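UBA-domain protein mud1 (Schizosaccharomyces pombe, PDB 1Z96) binds polyubiquitin chains through its C-terminal UBA domain and links polyubiquitinated proteins to the proteasome for degradation. Local coordinates at residues S6-L11 against E20-L25. Sequence-based numbering, arbitrary orientation. Where two conformers were deposited one is given.
Sequences SKIAQL and EAAQAL
L25 enters the groove between K7, I8 and L11, where helices 4-13 and 18-27 of the UBA three-helix bundle meet. Its CD1 does most of the touching. L25 CD1 lies 3.6 Å from I8 CG1. L11 CD1 is 3.7 Å from L25 CD1. L25 CD1 also comes within 3.5 Å of the backbone at I8 N. The two leucines meet tip to tip, while the side chains of I8 and L25 cross obliquely. K7 contributes only the base of its side chain, with CB 3.7 Å from L25 CD1. Beyond CG the lysine chain is extended and departs from segment 20-25, and NZ is hydrogen-bonded to G30 O.

I8 also touches both alanines. I8 CD1 rests 3.9 Å from A22 CB. I8 CG2 lies 4.1 Å from A21 CB. Chi1 of -67° puts CG1 beside the backbone N, on L25 CD1, and leaves CG2 anti to that N, against A21 CB. CD1 continues the CG1 branch to A22. An alanine at I8 would probably leave gaps beside L25 CD1, A22 CB and A21 CB, which now meet CG1, CD1 and CG2 in turn.

The segments run at 124° to each other, with axes 9.0 Å apart at the closest. The short side chains of A21, which meets I8 and L11, and A22, which meets I8, are consistent with the close approach to helix 18-27. Helix 32-39 closes the core: L11 also touches L32 and A36, and L25 touches A35. L11, which takes part in monoubiquitin binding, is thus part of the bundle core. Its neighbour A36 and the neighbour of L25, A35, are both involved in diubiquitin binding. Next to the leucine pair, L11 CB packs against A21 CB at 3.7 Å.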
loop_
_atom_site.group_PDB
_atom_site.type_symbol
_atom_site.label_atom_id
_atom_site.label_comp_id
_atom_site.label_asym_id
_atom_site.label_seq_id
_atom_site.Cartn_x
_atom_site.Cartn_y
_atom_site.Cartn_z
ATOM N N SER A 6 5.850 6.908 2.044
ATOM C CA SER A 6 6.321 6.024 3.087
ATOM C C SER A 6 5.433 4.791 3.207
ATOM O O SER A 6 5.936 3.681 3.403
ATOM C CB SER A 6 6.432 6.769 4.417
ATOM O OG SER A 6 7.479 7.720 4.328
ATOM N N LYS A 7 4.125 4.971 3.063
ATOM C CA LYS A 7 3.220 3.815 3.083
ATOM C C LYS A 7 3.425 2.917 1.868
ATOM O O LYS A 7 3.386 1.700 1.986
ATOM C CB LYS A 7 1.772 4.280 3.174
ATOM C CG LYS A 7 1.472 4.969 4.492
ATOM C CD LYS A 7 0.158 5.693 4.423
ATOM C CE LYS A 7 -0.123 6.465 5.661
ATOM N NZ LYS A 7 -1.440 7.183 5.539
ATOM N N ILE A 8 3.609 3.502 0.688
ATOM C CA ILE A 8 3.899 2.661 -0.487
ATOM C C ILE A 8 5.152 1.827 -0.242
ATOM O O ILE A 8 5.184 0.626 -0.512
ATOM C CB ILE A 8 4.044 3.498 -1.780
ATOM C CG1 ILE A 8 2.701 4.132 -2.149
ATOM C CG2 ILE A 8 4.493 2.607 -2.913
ATOM C CD1 ILE A 8 2.813 5.248 -3.192
ATOM N N ALA A 9 6.197 2.480 0.268
ATOM C CA ALA A 9 7.437 1.803 0.599
ATOM C C ALA A 9 7.243 0.653 1.600
ATOM O O ALA A 9 7.852 -0.408 1.444
ATOM C CB ALA A 9 8.445 2.816 1.133
ATOM N N GLN A 10 6.390 0.856 2.610
ATOM C CA GLN A 10 6.070 -0.216 3.549
ATOM C C GLN A 10 5.508 -1.419 2.816
ATOM O O GLN A 10 5.914 -2.566 3.055
ATOM C CB GLN A 10 5.058 0.240 4.612
ATOM C CG GLN A 10 5.619 1.101 5.707
ATOM C CD GLN A 10 6.209 0.272 6.872
ATOM O OE1 GLN A 10 6.649 -0.875 6.684
ATOM N NE2 GLN A 10 6.239 0.867 8.055
ATOM N N LEU A 11 4.585 -1.169 1.897
ATOM C CA LEU A 11 3.991 -2.251 1.135
ATOM C C LEU A 11 5.000 -2.904 0.193
ATOM O O LEU A 11 5.025 -4.111 0.071
ATOM C CB LEU A 11 2.758 -1.759 0.363
ATOM C CG LEU A 11 1.580 -1.341 1.244
ATOM C CD1 LEU A 11 0.518 -0.680 0.423
ATOM C CD2 LEU A 11 0.976 -2.547 1.990
ATOM N N GLU A 20 0.654 -1.603 -7.714
ATOM C CA GLU A 20 -0.412 -2.281 -6.984
ATOM C C GLU A 20 -0.524 -1.728 -5.548
ATOM O O GLU A 20 -1.627 -1.551 -5.029
ATOM C CB GLU A 20 -0.237 -3.806 -7.004
ATOM C CG GLU A 20 0.842 -4.391 -6.105
ATOM C CD GLU A 20 0.925 -5.905 -6.196
ATOM O OE1 GLU A 20 -0.076 -6.531 -6.626
ATOM O OE2 GLU A 20 1.979 -6.465 -5.831
ATOM N N ALA A 21 0.620 -1.419 -4.936
ATOM C CA ALA A 21 0.640 -0.784 -3.602
ATOM C C ALA A 21 -0.042 0.582 -3.589
ATOM O O ALA A 21 -0.888 0.870 -2.747
ATOM C CB ALA A 21 2.064 -0.671 -3.104
ATOM N N ALA A 22 0.345 1.435 -4.531
ATOM C CA ALA A 22 -0.236 2.761 -4.642
ATOM C C ALA A 22 -1.728 2.701 -4.858
ATOM O O ALA A 22 -2.502 3.489 -4.272
ATOM C CB ALA A 22 0.420 3.530 -5.796
ATOM N N GLN A 23 -2.139 1.768 -5.707
ATOM C CA GLN A 23 -3.556 1.630 -6.047
ATOM C C GLN A 23 -4.383 1.146 -4.862
ATOM O O GLN A 23 -5.492 1.653 -4.621
ATOM C CB GLN A 23 -3.726 0.736 -7.279
ATOM C CG GLN A 23 -3.231 1.417 -8.552
ATOM C CD GLN A 23 -3.254 0.539 -9.804
ATOM O OE1 GLN A 23 -3.327 -0.687 -9.736
ATOM N NE2 GLN A 23 -3.126 1.184 -10.957
ATOM N N ALA A 24 -3.820 0.215 -4.095
ATOM C CA ALA A 24 -4.453 -0.245 -2.846
ATOM C C ALA A 24 -4.572 0.889 -1.827
ATOM O O ALA A 24 -5.605 1.081 -1.215
ATOM C CB ALA A 24 -3.693 -1.415 -2.270
ATOM N N LEU A 25 -3.522 1.677 -1.680
ATOM C CA LEU A 25 -3.593 2.813 -0.774
ATOM C C LEU A 25 -4.600 3.878 -1.210
ATOM O O LEU A 25 -5.264 4.488 -0.365
ATOM C CB LEU A 25 -2.213 3.433 -0.601
ATOM C CG LEU A 25 -1.299 2.651 0.325
ATOM C CD1 LEU A 25 0.162 3.002 0.084
ATOM C CD2 LEU A 25 -1.692 2.893 1.783
#